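PDB 5OQ3: Cwp19 from Clostridioides difficile, which is a surface-layer-associated cell-wall protein, probably a peptidoglycan hydrolase, seen here through its TIM-barrel glycoside hydrolase domain. Local coordinates for residues I279-Y292 with W309-G323. Numbering follows the deposited sequence.
Sequences IKQGLIDYVVPQLY and WANEVKGTNVDLYIG
The Pro289 ring lies over one face of the Trp309 indole. Pro289 CB sits 3.6 Å from the centroid of the Trp309 five-membered ring, a CH-pi contact. Pro289 CG touches Trp309 CD2 on one hand and Leu320 CD1 on the other (both 3.7 Å). Pro289 CD wedges tightly against that methyl, 3.5 Å from Leu320 CD1, and meets the carbonyl oxygen of Tyr321. Trp309 NE1, hydrogen-bonded to Gly248 O, and the contact with Leu291 CD2 would limit rotation of the indole. Earlier along the two strands, 286-287 and 319-323 are joined in parallel by Val287 N to Asp319 O (2.8 Å) and a nearly straight bond from Tyr321 N to Val287 O (177°). Tyr286 CG lies between its backbone N and carbonyl carbon (chi1 75°), which sets its ring under Tyr321 CE2, 3.6 Å from Tyr286 CG, the planes inclined at 49°; the Tyr286 hydroxyl is hydrogen-bonded to ND1 of His120 and of His188. Further on, Gly323 N donates to Pro289 O (2.9 Å). These are neighbouring TIM-barrel strands, linked through helix 302-313 in a beta-alpha-beta crossover. Backbone bonds thus set the strand register, while apolar contact of Pro289 with Trp309 and Leu320 joins the helix to both strands.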
loop_
_atom_site.group_PDB
_atom_site.type_symbol
_atom_site.label_atom_id
_atom_site.label_comp_id
_atom_site.label_asym_id
_atom_site.label_seq_id
_atom_site.Cartn_x
_atom_site.Cartn_y
_atom_site.Cartn_z
ATOM N N ILE A 279 9.280 9.830 8.172
ATOM C CA ILE A 279 9.492 11.113 7.521
ATOM C C ILE A 279 10.732 11.788 8.061
ATOM O O ILE A 279 11.610 12.212 7.284
ATOM C CB ILE A 279 8.230 12.009 7.655
ATOM C CG1 ILE A 279 7.055 11.414 6.887
ATOM C CG2 ILE A 279 8.513 13.447 7.214
ATOM C CD1 ILE A 279 5.725 11.995 7.248
ATOM N N LYS A 280 10.870 11.852 9.364
ATOM C CA LYS A 280 11.970 12.587 9.954
ATOM C C LYS A 280 13.299 11.948 9.685
ATOM O O LYS A 280 14.292 12.639 9.546
ATOM C CB LYS A 280 11.687 12.823 11.432
ATOM C CG LYS A 280 10.392 13.653 11.658
ATOM C CD LYS A 280 10.535 15.156 11.488
ATOM C CE LYS A 280 10.447 15.687 10.074
ATOM N NZ LYS A 280 11.210 16.981 10.001
ATOM N N GLN A 281 13.346 10.622 9.640
ATOM C CA GLN A 281 14.584 9.869 9.352
ATOM C C GLN A 281 14.814 9.607 7.852
ATOM O O GLN A 281 15.841 9.049 7.461
ATOM C CB GLN A 281 14.604 8.562 10.115
ATOM C CG GLN A 281 14.662 8.767 11.610
ATOM C CD GLN A 281 14.606 7.456 12.370
ATOM O OE1 GLN A 281 15.283 6.483 12.005
ATOM N NE2 GLN A 281 13.767 7.413 13.434
ATOM N N GLY A 282 13.876 10.015 7.004
ATOM C CA GLY A 282 14.041 9.860 5.581
ATOM C C GLY A 282 14.089 8.406 5.137
ATOM O O GLY A 282 14.869 8.002 4.285
ATOM N N LEU A 283 13.194 7.606 5.699
ATOM C CA LEU A 283 13.153 6.192 5.435
ATOM C C LEU A 283 12.358 5.860 4.150
ATOM O O LEU A 283 12.351 4.728 3.694
ATOM C CB LEU A 283 12.531 5.394 6.598
ATOM C CG LEU A 283 13.184 5.655 7.963
ATOM C CD1 LEU A 283 12.556 4.783 9.019
ATOM C CD2 LEU A 283 14.680 5.491 7.906
ATOM N N ILE A 284 11.662 6.879 3.641
ATOM C CA ILE A 284 10.802 6.731 2.480
ATOM C C ILE A 284 11.026 7.957 1.580
ATOM O O ILE A 284 11.420 9.018 2.069
ATOM C CB ILE A 284 9.298 6.609 2.894
ATOM C CG1 ILE A 284 8.813 7.803 3.731
ATOM C CG2 ILE A 284 9.057 5.276 3.628
ATOM C CD1 ILE A 284 7.400 7.692 4.214
ATOM N N ASP A 285 10.734 7.786 0.294
ATOM C CA ASP A 285 10.736 8.923 -0.630
ATOM C C ASP A 285 9.406 9.657 -0.713
ATOM O O ASP A 285 9.368 10.848 -1.027
ATOM C CB ASP A 285 11.106 8.469 -2.038
ATOM C CG ASP A 285 12.500 7.911 -2.167
ATOM O OD1 ASP A 285 13.429 8.563 -1.697
ATOM O OD2 ASP A 285 12.632 6.814 -2.739
ATOM N N TYR A 286 8.311 8.924 -0.470
ATOM C CA TYR A 286 6.963 9.502 -0.510
ATOM C C TYR A 286 6.076 8.829 0.489
ATOM O O TYR A 286 6.307 7.694 0.873
ATOM C CB TYR A 286 6.396 9.463 -1.945
ATOM C CG TYR A 286 5.912 8.164 -2.535
ATOM C CD1 TYR A 286 4.645 7.677 -2.216
ATOM C CD2 TYR A 286 6.668 7.449 -3.441
ATOM C CE1 TYR A 286 4.148 6.538 -2.811
ATOM C CE2 TYR A 286 6.146 6.311 -4.069
ATOM C CZ TYR A 286 4.880 5.865 -3.734
ATOM O OH TYR A 286 4.343 4.740 -4.363
ATOM N N VAL A 287 5.016 9.542 0.878
ATOM C CA VAL A 287 4.059 9.048 1.855
ATOM C C VAL A 287 2.666 9.423 1.364
ATOM O O VAL A 287 2.440 10.509 0.789
ATOM C CB VAL A 287 4.363 9.666 3.259
ATOM C CG1 VAL A 287 4.115 11.189 3.291
ATOM C CG2 VAL A 287 3.592 8.944 4.346
ATOM N N VAL A 288 1.735 8.478 1.571
ATOM C CA VAL A 288 0.357 8.600 1.074
ATOM C C VAL A 288 -0.647 8.333 2.192
ATOM O O VAL A 288 -1.264 7.264 2.241
ATOM C CB VAL A 288 0.084 7.701 -0.154
ATOM C CG1 VAL A 288 -1.234 8.079 -0.781
ATOM C CG2 VAL A 288 1.225 7.736 -1.140
ATOM N N PRO A 289 -0.837 9.283 3.130
ATOM C CA PRO A 289 -1.825 9.029 4.157
ATOM C C PRO A 289 -3.190 8.791 3.516
ATOM O O PRO A 289 -3.603 9.505 2.590
ATOM C CB PRO A 289 -1.797 10.312 5.005
ATOM C CG PRO A 289 -1.176 11.346 4.103
ATOM C CD PRO A 289 -0.265 10.635 3.180
ATOM N N GLN A 290 -3.915 7.796 4.064
ATOM C CA GLN A 290 -5.233 7.442 3.545
ATOM C C GLN A 290 -6.282 8.295 4.252
ATOM O O GLN A 290 -6.712 8.006 5.375
ATOM C CB GLN A 290 -5.455 5.939 3.787
ATOM C CG GLN A 290 -4.490 5.127 2.966
ATOM C CD GLN A 290 -4.589 3.613 3.191
ATOM O OE1 GLN A 290 -5.517 3.083 3.772
ATOM N NE2 GLN A 290 -3.607 2.911 2.682
ATOM N N LEU A 291 -6.651 9.395 3.584
ATOM C CA LEU A 291 -7.628 10.329 4.130
ATOM C C LEU A 291 -8.985 10.037 3.564
ATOM O O LEU A 291 -9.618 10.876 2.904
ATOM C CB LEU A 291 -7.182 11.778 3.861
ATOM C CG LEU A 291 -5.777 12.156 4.365
ATOM C CD1 LEU A 291 -5.608 13.680 4.255
ATOM C CD2 LEU A 291 -5.491 11.677 5.770
ATOM N N TYR A 292 -9.503 8.877 3.945
ATOM C CA TYR A 292 -10.741 8.383 3.369
ATOM C C TYR A 292 -11.950 8.835 4.178
ATOM O O TYR A 292 -12.793 8.020 4.582
ATOM C CB TYR A 292 -10.685 6.849 3.258
ATOM C CG TYR A 292 -9.531 6.234 2.494
ATOM C CD1 TYR A 292 -8.813 6.936 1.530
ATOM C CD2 TYR A 292 -9.224 4.897 2.671
ATOM C CE1 TYR A 292 -7.821 6.318 0.791
ATOM C CE2 TYR A 292 -8.210 4.288 1.951
ATOM C CZ TYR A 292 -7.531 4.999 0.980
ATOM O OH TYR A 292 -6.537 4.409 0.240
ATOM N N TRP A 309 -0.904 16.843 7.747
ATOM C CA TRP A 309 0.075 16.112 6.957
ATOM C C TRP A 309 0.987 17.018 6.150
ATOM O O TRP A 309 2.200 16.743 6.044
ATOM C CB TRP A 309 -0.635 15.091 6.075
ATOM C CG TRP A 309 -1.108 13.882 6.835
ATOM C CD1 TRP A 309 -2.376 13.549 7.162
ATOM C CD2 TRP A 309 -0.278 12.847 7.351
ATOM N NE1 TRP A 309 -2.378 12.375 7.879
ATOM C CE2 TRP A 309 -1.097 11.924 7.993
ATOM C CE3 TRP A 309 1.086 12.593 7.284
ATOM C CZ2 TRP A 309 -0.606 10.772 8.603
ATOM C CZ3 TRP A 309 1.595 11.432 7.916
ATOM C CH2 TRP A 309 0.739 10.542 8.544
ATOM N N ALA A 310 0.452 18.118 5.607
ATOM C CA ALA A 310 1.302 19.066 4.917
ATOM C C ALA A 310 2.373 19.608 5.836
ATOM O O ALA A 310 3.536 19.714 5.464
ATOM C CB ALA A 310 0.470 20.198 4.330
ATOM N N ASN A 311 2.006 19.897 7.065
ATOM C CA ASN A 311 2.977 20.358 8.043
ATOM C C ASN A 311 4.030 19.276 8.380
ATOM O O ASN A 311 5.231 19.585 8.551
ATOM C CB ASN A 311 2.267 20.851 9.317
ATOM C CG ASN A 311 3.249 21.420 10.315
ATOM O OD1 ASN A 311 3.834 22.487 10.076
ATOM N ND2 ASN A 311 3.475 20.695 11.411
ATOM N N GLU A 312 3.616 18.030 8.481
ATOM C CA GLU A 312 4.563 16.922 8.769
ATOM C C GLU A 312 5.719 16.826 7.800
ATOM O O GLU A 312 6.816 16.482 8.225
ATOM C CB GLU A 312 3.832 15.571 8.784
ATOM C CG GLU A 312 2.987 15.268 9.986
ATOM C CD GLU A 312 3.829 15.249 11.268
ATOM O OE1 GLU A 312 4.668 14.324 11.495
ATOM O OE2 GLU A 312 3.658 16.180 12.021
ATOM N N VAL A 313 5.486 17.079 6.503
ATOM C CA VAL A 313 6.565 16.955 5.532
ATOM C C VAL A 313 7.333 18.239 5.265
ATOM O O VAL A 313 8.358 18.217 4.561
ATOM C CB VAL A 313 6.082 16.335 4.208
ATOM C CG1 VAL A 313 5.439 14.963 4.462
ATOM C CG2 VAL A 313 5.095 17.265 3.502
ATOM N N LYS A 314 6.882 19.342 5.848
ATOM C CA LYS A 314 7.481 20.626 5.587
ATOM C C LYS A 314 8.936 20.563 6.007
ATOM O O LYS A 314 9.277 20.033 7.046
ATOM C CB LYS A 314 6.691 21.724 6.352
ATOM C CG LYS A 314 7.028 23.130 5.936
ATOM C CD LYS A 314 6.121 24.139 6.638
ATOM C CE LYS A 314 6.774 25.515 6.658
ATOM N NZ LYS A 314 5.865 26.555 7.224
ATOM N N GLY A 315 9.807 21.068 5.145
ATOM C CA GLY A 315 11.228 21.065 5.395
ATOM C C GLY A 315 11.934 19.747 5.179
ATOM O O GLY A 315 13.092 19.631 5.483
ATOM N N THR A 316 11.223 18.731 4.686
ATOM C CA THR A 316 11.853 17.440 4.360
ATOM C C THR A 316 11.807 17.276 2.845
ATOM O O THR A 316 11.158 18.048 2.133
ATOM C CB THR A 316 11.098 16.225 4.997
ATOM O OG1 THR A 316 9.885 15.949 4.271
ATOM C CG2 THR A 316 10.746 16.463 6.465
ATOM N N ASN A 317 12.473 16.241 2.354
ATOM C CA ASN A 317 12.414 15.873 0.963
ATOM C C ASN A 317 11.410 14.763 0.680
ATOM O O ASN A 317 11.366 14.266 -0.414
ATOM C CB ASN A 317 13.782 15.435 0.505
ATOM C CG ASN A 317 14.755 16.575 0.445
ATOM O OD1 ASN A 317 14.377 17.694 0.130
ATOM N ND2 ASN A 317 16.011 16.304 0.735
ATOM N N VAL A 318 10.514 14.465 1.641
ATOM C CA VAL A 318 9.496 13.418 1.454
ATOM C C VAL A 318 8.288 14.001 0.719
ATOM O O VAL A 318 7.687 14.992 1.150
ATOM C CB VAL A 318 9.050 12.795 2.792
ATOM C CG1 VAL A 318 7.935 11.758 2.570
ATOM C CG2 VAL A 318 10.242 12.219 3.489
ATOM N N ASP A 319 7.961 13.390 -0.413
ATOM C CA ASP A 319 6.795 13.798 -1.180
ATOM C C ASP A 319 5.507 13.303 -0.548
ATOM O O ASP A 319 5.354 12.116 -0.224
ATOM C CB ASP A 319 6.919 13.304 -2.635
ATOM C CG ASP A 319 8.078 13.887 -3.369
ATOM O OD1 ASP A 319 8.434 15.065 -3.179
ATOM O OD2 ASP A 319 8.637 13.120 -4.184
ATOM N N LEU A 320 4.582 14.240 -0.394
ATOM C CA LEU A 320 3.272 13.956 0.168
ATOM C C LEU A 320 2.204 13.856 -0.918
ATOM O O LEU A 320 1.959 14.842 -1.655
ATOM C CB LEU A 320 2.897 15.048 1.172
ATOM C CG LEU A 320 1.477 15.009 1.747
ATOM C CD1 LEU A 320 1.186 13.719 2.518
ATOM C CD2 LEU A 320 1.295 16.230 2.655
ATOM N N TYR A 321 1.526 12.701 -0.967
ATOM C CA TYR A 321 0.365 12.526 -1.854
ATOM C C TYR A 321 -0.801 12.185 -0.949
ATOM O O TYR A 321 -0.613 11.470 0.012
ATOM C CB TYR A 321 0.599 11.411 -2.905
ATOM C CG TYR A 321 1.912 11.463 -3.650
ATOM C CD1 TYR A 321 2.358 12.631 -4.242
ATOM C CD2 TYR A 321 2.709 10.356 -3.748
ATOM C CE1 TYR A 321 3.557 12.677 -4.933
ATOM C CE2 TYR A 321 3.912 10.385 -4.464
ATOM C CZ TYR A 321 4.316 11.544 -5.016
ATOM O OH TYR A 321 5.504 11.549 -5.701
ATOM N N ILE A 322 -2.010 12.654 -1.269
ATOM C CA ILE A 322 -3.163 12.326 -0.472
ATOM C C ILE A 322 -3.885 11.121 -1.032
ATOM O O ILE A 322 -4.187 11.063 -2.234
ATOM C CB ILE A 322 -4.135 13.513 -0.389
ATOM C CG1 ILE A 322 -3.420 14.757 0.121
ATOM C CG2 ILE A 322 -5.381 13.139 0.406
ATOM C CD1 ILE A 322 -2.737 14.628 1.464
ATOM N N GLY A 323 -4.122 10.129 -0.146
ATOM C CA GLY A 323 -4.958 9.010 -0.523
ATOM C C GLY A 323 -6.418 9.411 -0.490
ATOM O O GLY A 323 -6.957 9.782 0.562
HETATM O O HOH W 1 11.417 12.281 -2.350
#